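Local atomic coordinates of EreC (Klebsiella pneumoniae, PDB entry 6XCQ), a protein that probably hydrolyses the lactone ring of erythromycin and related macrolide antibiotics, and so confers resistance to them. Residues A60-L65 and R291-N296; Q169-I174 and H184-T189. The protein carries 1 engineered substitution. One frame throughout, in Å; residues are numbered along the deposited sequence.

Contact 1 (A60-L65 and R291-N296)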
loop_
_atom_site.group_PDB
_atom_site.type_symbol
_atom_site.label_atom_id
_atom_site.label_comp_id
_atom_site.label_asym_id
_atom_site.label_seq_id
_atom_site.Cartn_x
_atom_site.Cartn_y
_atom_site.Cartn_z
ATOM N N ALA A 60 -19.636 -2.858 -2.492
ATOM C CA ALA A 60 -18.267 -2.710 -2.020
ATOM C C ALA A 60 -18.043 -1.301 -1.476
ATOM O O ALA A 60 -18.498 -0.312 -2.057
ATOM C CB ALA A 60 -17.279 -3.002 -3.156
ATOM N N ARG A 61 -17.344 -1.212 -0.346
ATOM C CA ARG A 61 -16.808 0.054 0.122
ATOM C C ARG A 61 -15.286 0.113 0.082
ATOM O O ARG A 61 -14.723 1.207 0.213
ATOM C CB ARG A 61 -17.287 0.351 1.551
ATOM C CG ARG A 61 -18.787 0.553 1.673
ATOM C CD ARG A 61 -19.120 1.063 3.062
ATOM N NE ARG A 61 -18.348 2.262 3.361
ATOM C CZ ARG A 61 -18.181 2.769 4.578
ATOM N NH1 ARG A 61 -18.726 2.172 5.633
ATOM N NH2 ARG A 61 -17.444 3.858 4.742
ATOM N N ILE A 62 -14.612 -1.022 -0.100
ATOM C CA ILE A 62 -13.156 -1.086 -0.221
ATOM C C ILE A 62 -12.836 -1.931 -1.448
ATOM O O ILE A 62 -13.167 -3.118 -1.477
ATOM C CB ILE A 62 -12.502 -1.705 1.024
ATOM C CG1 ILE A 62 -12.944 -0.976 2.300
ATOM C CG2 ILE A 62 -10.993 -1.667 0.916
ATOM C CD1 ILE A 62 -13.032 -1.873 3.477
ATOM N N VAL A 63 -12.196 -1.331 -2.452
ATOM C CA VAL A 63 -11.762 -2.058 -3.639
ATOM C C VAL A 63 -10.260 -1.863 -3.794
ATOM O O VAL A 63 -9.778 -0.726 -3.896
ATOM C CB VAL A 63 -12.507 -1.613 -4.909
ATOM C CG1 VAL A 63 -11.898 -2.306 -6.135
ATOM C CG2 VAL A 63 -13.987 -1.972 -4.810
ATOM N N GLY A 64 -9.518 -2.968 -3.811
ATOM C CA GLY A 64 -8.086 -2.904 -4.030
ATOM C C GLY A 64 -7.763 -3.100 -5.499
ATOM O O GLY A 64 -8.277 -4.022 -6.136
ATOM N N LEU A 65 -6.921 -2.209 -6.040
ATOM C CA LEU A 65 -6.353 -2.326 -7.384
ATOM C C LEU A 65 -4.881 -2.686 -7.219
ATOM O O LEU A 65 -4.091 -1.879 -6.713
ATOM C CB LEU A 65 -6.515 -1.029 -8.183
ATOM C CG LEU A 65 -7.927 -0.439 -8.352
ATOM C CD1 LEU A 65 -7.848 0.911 -9.048
ATOM C CD2 LEU A 65 -8.828 -1.375 -9.149
ATOM N N ARG A 291 -10.572 1.045 10.536
ATOM C CA ARG A 291 -10.950 2.165 11.394
ATOM C C ARG A 291 -11.443 3.335 10.568
ATOM O O ARG A 291 -12.466 3.953 10.889
ATOM C CB ARG A 291 -9.760 2.597 12.252
ATOM C CG ARG A 291 -9.420 1.623 13.360
ATOM C CD ARG A 291 -8.646 2.293 14.498
ATOM N NE ARG A 291 -7.293 2.688 14.108
ATOM C CZ ARG A 291 -6.298 1.837 13.872
ATOM N NH1 ARG A 291 -5.097 2.294 13.531
ATOM N NH2 ARG A 291 -6.501 0.529 13.968
ATOM N N MET A 292 -10.729 3.657 9.495
ATOM C CA MET A 292 -11.135 4.798 8.698
ATOM C C MET A 292 -12.512 4.571 8.090
ATOM O O MET A 292 -13.353 5.476 8.095
ATOM C CB MET A 292 -10.093 5.075 7.622
ATOM C CG MET A 292 -10.113 6.499 7.159
ATOM S SD MET A 292 -10.100 6.476 5.381
ATOM C CE MET A 292 -11.641 5.645 5.124
ATOM N N VAL A 293 -12.778 3.358 7.596
ATOM C CA VAL A 293 -14.067 3.106 6.966
ATOM C C VAL A 293 -15.199 3.179 7.993
ATOM O O VAL A 293 -16.248 3.776 7.732
ATOM C CB VAL A 293 -14.046 1.759 6.220
ATOM C CG1 VAL A 293 -15.435 1.177 6.139
ATOM C CG2 VAL A 293 -13.451 1.942 4.810
ATOM N N ARG A 294 -15.016 2.591 9.174
ATOM C CA ARG A 294 -16.123 2.606 10.122
ATOM C C ARG A 294 -16.290 3.961 10.801
ATOM O O ARG A 294 -17.400 4.283 11.233
ATOM C CB ARG A 294 -15.967 1.505 11.166
ATOM C CG ARG A 294 -14.610 1.372 11.765
ATOM C CD ARG A 294 -14.309 -0.096 12.094
ATOM N NE ARG A 294 -15.463 -0.798 12.646
ATOM C CZ ARG A 294 -15.797 -2.055 12.364
ATOM N NH1 ARG A 294 -16.870 -2.596 12.929
ATOM N NH2 ARG A 294 -15.064 -2.771 11.523
ATOM N N ALA A 295 -15.231 4.772 10.867
ATOM C CA ALA A 295 -15.365 6.132 11.376
ATOM C C ALA A 295 -16.102 7.021 10.387
ATOM O O ALA A 295 -16.905 7.869 10.788
ATOM C CB ALA A 295 -13.992 6.722 11.688
ATOM N N ASN A 296 -15.835 6.861 9.091
ATOM C CA ASN A 296 -16.502 7.684 8.086
ATOM C C ASN A 296 -17.394 6.790 7.239
ATOM O O ASN A 296 -16.903 6.123 6.316
ATOM C CB ASN A 296 -15.478 8.418 7.214
ATOM C CG ASN A 296 -14.375 9.096 8.033
ATOM O OD1 ASN A 296 -14.519 10.242 8.460
ATOM N ND2 ASN A 296 -13.264 8.385 8.248
#
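Arg61, just before the inner parallel strand 62-65 of the mixed sheet, meets Val293 near the C-terminal end of a helix packed on that sheet, as in an alpha/beta fold. Helix 279-295 leads into the neighbouring strand 301-304. The Arg61 side chain leaves CB with CG beside the backbone N (chi1 -65°). CG and CD carry it clear of the strand, and the chain bends at chi3 (54°). This lays one face of the guanidinium against Val293. CG1 of Val293 lies over that face, toward its rim, 3.5 Å from both CZ and NH1. NE is farther from this CG1, at 4.2 Å. NH2 gives a hydrogen bond of 2.8 Å to Asn296 O, in the guanidinium plane and on a carbonyl lone pair, but bent (N-H...O 132°). A second bent bond, to Val293 O, is longer and leaves that plane. NH2 also bonds Val299 O, so three carbonyls, one in the last helical turn and two in the loop after it, share its two hydrogens. Ile62, first in the strand, meets the other Val293 methyl, CG2, through CG1 at 3.9 Å. At the helix end Met292 O accepts from Asn296 N and, at 2.9 Å, from Asn296 ND2.

Contact 2 (Q169-I174 and H184-T189)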
loop_
_atom_site.group_PDB
_atom_site.type_symbol
_atom_site.label_atom_id
_atom_site.label_comp_id
_atom_site.label_asym_id
_atom_site.label_seq_id
_atom_site.Cartn_x
_atom_site.Cartn_y
_atom_site.Cartn_z
ATOM N N GLN A 169 5.100 15.075 15.219
ATOM C CA GLN A 169 3.701 15.462 15.337
ATOM C C GLN A 169 3.157 15.086 16.706
ATOM O O GLN A 169 2.455 15.882 17.341
ATOM C CB GLN A 169 2.862 14.813 14.231
ATOM C CG GLN A 169 1.425 15.295 14.234
ATOM C CD GLN A 169 0.486 14.408 13.436
ATOM O OE1 GLN A 169 -0.603 14.067 13.896
ATOM N NE2 GLN A 169 0.900 14.037 12.234
ATOM N N LEU A 170 3.488 13.883 17.181
ATOM C CA LEU A 170 3.074 13.483 18.527
ATOM C C LEU A 170 3.543 14.493 19.574
ATOM O O LEU A 170 2.777 14.881 20.471
ATOM C CB LEU A 170 3.620 12.083 18.836
ATOM C CG LEU A 170 3.337 11.484 20.226
ATOM C CD1 LEU A 170 1.836 11.354 20.452
ATOM C CD2 LEU A 170 4.027 10.124 20.358
ATOM N N ALA A 171 4.792 14.954 19.464
ATOM C CA ALA A 171 5.308 15.890 20.465
ATOM C C ALA A 171 4.542 17.210 20.446
ATOM O O ALA A 171 4.298 17.808 21.506
ATOM C CB ALA A 171 6.805 16.125 20.253
ATOM N N GLU A 172 4.149 17.683 19.256
ATOM C CA GLU A 172 3.361 18.911 19.182
ATOM C C GLU A 172 1.978 18.718 19.785
ATOM O O GLU A 172 1.477 19.586 20.511
ATOM C CB GLU A 172 3.228 19.380 17.736
ATOM C CG GLU A 172 4.538 19.679 17.036
ATOM C CD GLU A 172 4.352 19.795 15.531
ATOM O OE1 GLU A 172 3.227 19.519 15.057
ATOM O OE2 GLU A 172 5.322 20.159 14.826
ATOM N N ILE A 173 1.331 17.598 19.473
ATOM C CA ILE A 173 0.018 17.328 20.047
ATOM C C ILE A 173 0.126 17.185 21.559
ATOM O O ILE A 173 -0.601 17.836 22.318
ATOM C CB ILE A 173 -0.597 16.075 19.398
ATOM C CG1 ILE A 173 -0.915 16.338 17.920
ATOM C CG2 ILE A 173 -1.827 15.628 20.165
ATOM C CD1 ILE A 173 -1.136 15.054 17.110
ATOM N N ILE A 174 1.052 16.343 22.017
ATOM C CA ILE A 174 1.188 16.072 23.444
ATOM C C ILE A 174 1.464 17.364 24.206
ATOM O O ILE A 174 0.967 17.562 25.323
ATOM C CB ILE A 174 2.284 15.018 23.678
ATOM C CG1 ILE A 174 1.786 13.623 23.287
ATOM C CG2 ILE A 174 2.754 15.014 25.100
ATOM C CD1 ILE A 174 0.530 13.215 23.990
ATOM N N HIS A 184 8.977 12.434 28.102
ATOM C CA HIS A 184 9.059 11.050 27.655
ATOM C C HIS A 184 9.025 10.956 26.130
ATOM O O HIS A 184 9.796 10.194 25.538
ATOM C CB HIS A 184 7.920 10.267 28.316
ATOM C CG HIS A 184 7.897 8.804 27.998
ATOM N ND1 HIS A 184 8.541 7.862 28.771
ATOM C CD2 HIS A 184 7.266 8.115 27.015
ATOM C CE1 HIS A 184 8.327 6.658 28.265
ATOM N NE2 HIS A 184 7.554 6.785 27.201
ATOM N N VAL A 185 8.162 11.742 25.472
ATOM C CA VAL A 185 8.134 11.761 24.007
ATOM C C VAL A 185 9.451 12.287 23.453
ATOM O O VAL A 185 9.947 11.804 22.424
ATOM C CB VAL A 185 6.943 12.594 23.487
ATOM C CG1 VAL A 185 7.066 12.850 21.969
ATOM C CG2 VAL A 185 5.629 11.913 23.802
ATOM N N ASP A 186 10.034 13.286 24.118
ATOM C CA ASP A 186 11.266 13.890 23.621
ATOM C C ASP A 186 12.457 12.963 23.830
ATOM O O ASP A 186 13.364 12.909 22.991
ATOM C CB ASP A 186 11.494 15.239 24.300
ATOM C CG ASP A 186 10.512 16.291 23.829
ATOM O OD1 ASP A 186 10.294 16.402 22.604
ATOM O OD2 ASP A 186 9.954 17.007 24.680
ATOM N N GLU A 187 12.466 12.220 24.937
ATOM C CA GLU A 187 13.463 11.171 25.102
ATOM C C GLU A 187 13.371 10.160 23.961
ATOM O O GLU A 187 14.391 9.771 23.378
ATOM C CB GLU A 187 13.272 10.493 26.458
ATOM C CG GLU A 187 14.276 9.402 26.775
ATOM C CD GLU A 187 14.763 9.450 28.214
ATOM N N LEU A 188 12.148 9.758 23.602
ATOM C CA LEU A 188 11.957 8.801 22.514
ATOM C C LEU A 188 12.473 9.353 21.194
ATOM O O LEU A 188 13.105 8.632 20.412
ATOM C CB LEU A 188 10.478 8.451 22.386
ATOM C CG LEU A 188 10.003 7.365 23.331
ATOM C CD1 LEU A 188 8.502 7.211 23.170
ATOM C CD2 LEU A 188 10.732 6.059 23.007
ATOM N N THR A 189 12.192 10.624 20.922
ATOM C CA THR A 189 12.687 11.256 19.707
ATOM C C THR A 189 14.201 11.159 19.614
ATOM O O THR A 189 14.751 10.808 18.561
ATOM C CB THR A 189 12.244 12.713 19.678
ATOM O OG1 THR A 189 10.834 12.775 19.944
ATOM C CG2 THR A 189 12.555 13.331 18.329
#
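An antiparallel helix pair, a helical hairpin, brings Ala171 of helix 164-177 against Val185 of helix 182-191. The short segments run at 167° to each other, and their axes come within 9.8 Å. Val185 is the central side chain. Its CG1, anti to the backbone N (chi1 169°), points at the small Ala171, and the methyl sits 3.7 Å from Ala171 CB. It is almost as near to Ala171 CA, at 3.8 Å, so it rests on the backbone of the facing helix. The other methyl, CG2, turns to the bulkier neighbours. It meets Leu170 CD2 at 4.2 Å and Ile174 CG1 at the same distance. Thus one valine spans three residues, with one branch for the alanine and one for the larger side chains. Asp186 takes a marginal part: its OD1 lies 4.2 Å from Ala171 CB, while OD2 forms a salt bridge with Lys182 on its own helix. Thr189 OG1 turns back to its own helix and donates to Val185 O at 2.8 Å. That carbonyl also accepts from Thr189 N, and the two donors come from opposite faces of its plane. Leu225 of helix 212-231 touches Val185, and Ile252 of helix 244-267 touches Leu170. With these two helices against it, the pair is an antiparallel helical hairpin packed in a larger group of helices.

In the fold
Contact 1 and contact 2 share no helix or strand. Their centres lie about 30 Å apart, and their nearest atoms are about 13 Å apart. Contact 1 is partly buried beside the central sheet, with its centre about 14 Å from that of the chain. It ties together parts of the sequence more than 220 residues apart. Contact 2 is buried among helices but farther out, about 27 Å from the chain centre, and joins helices that follow one another closely. It is nested in the long, mainly helical part of the chain between the two segments of contact 1. The chemistry follows the place: polar bonds to carbonyls beside a small apolar patch in contact 1, apolar helix-to-helix contact in contact 2.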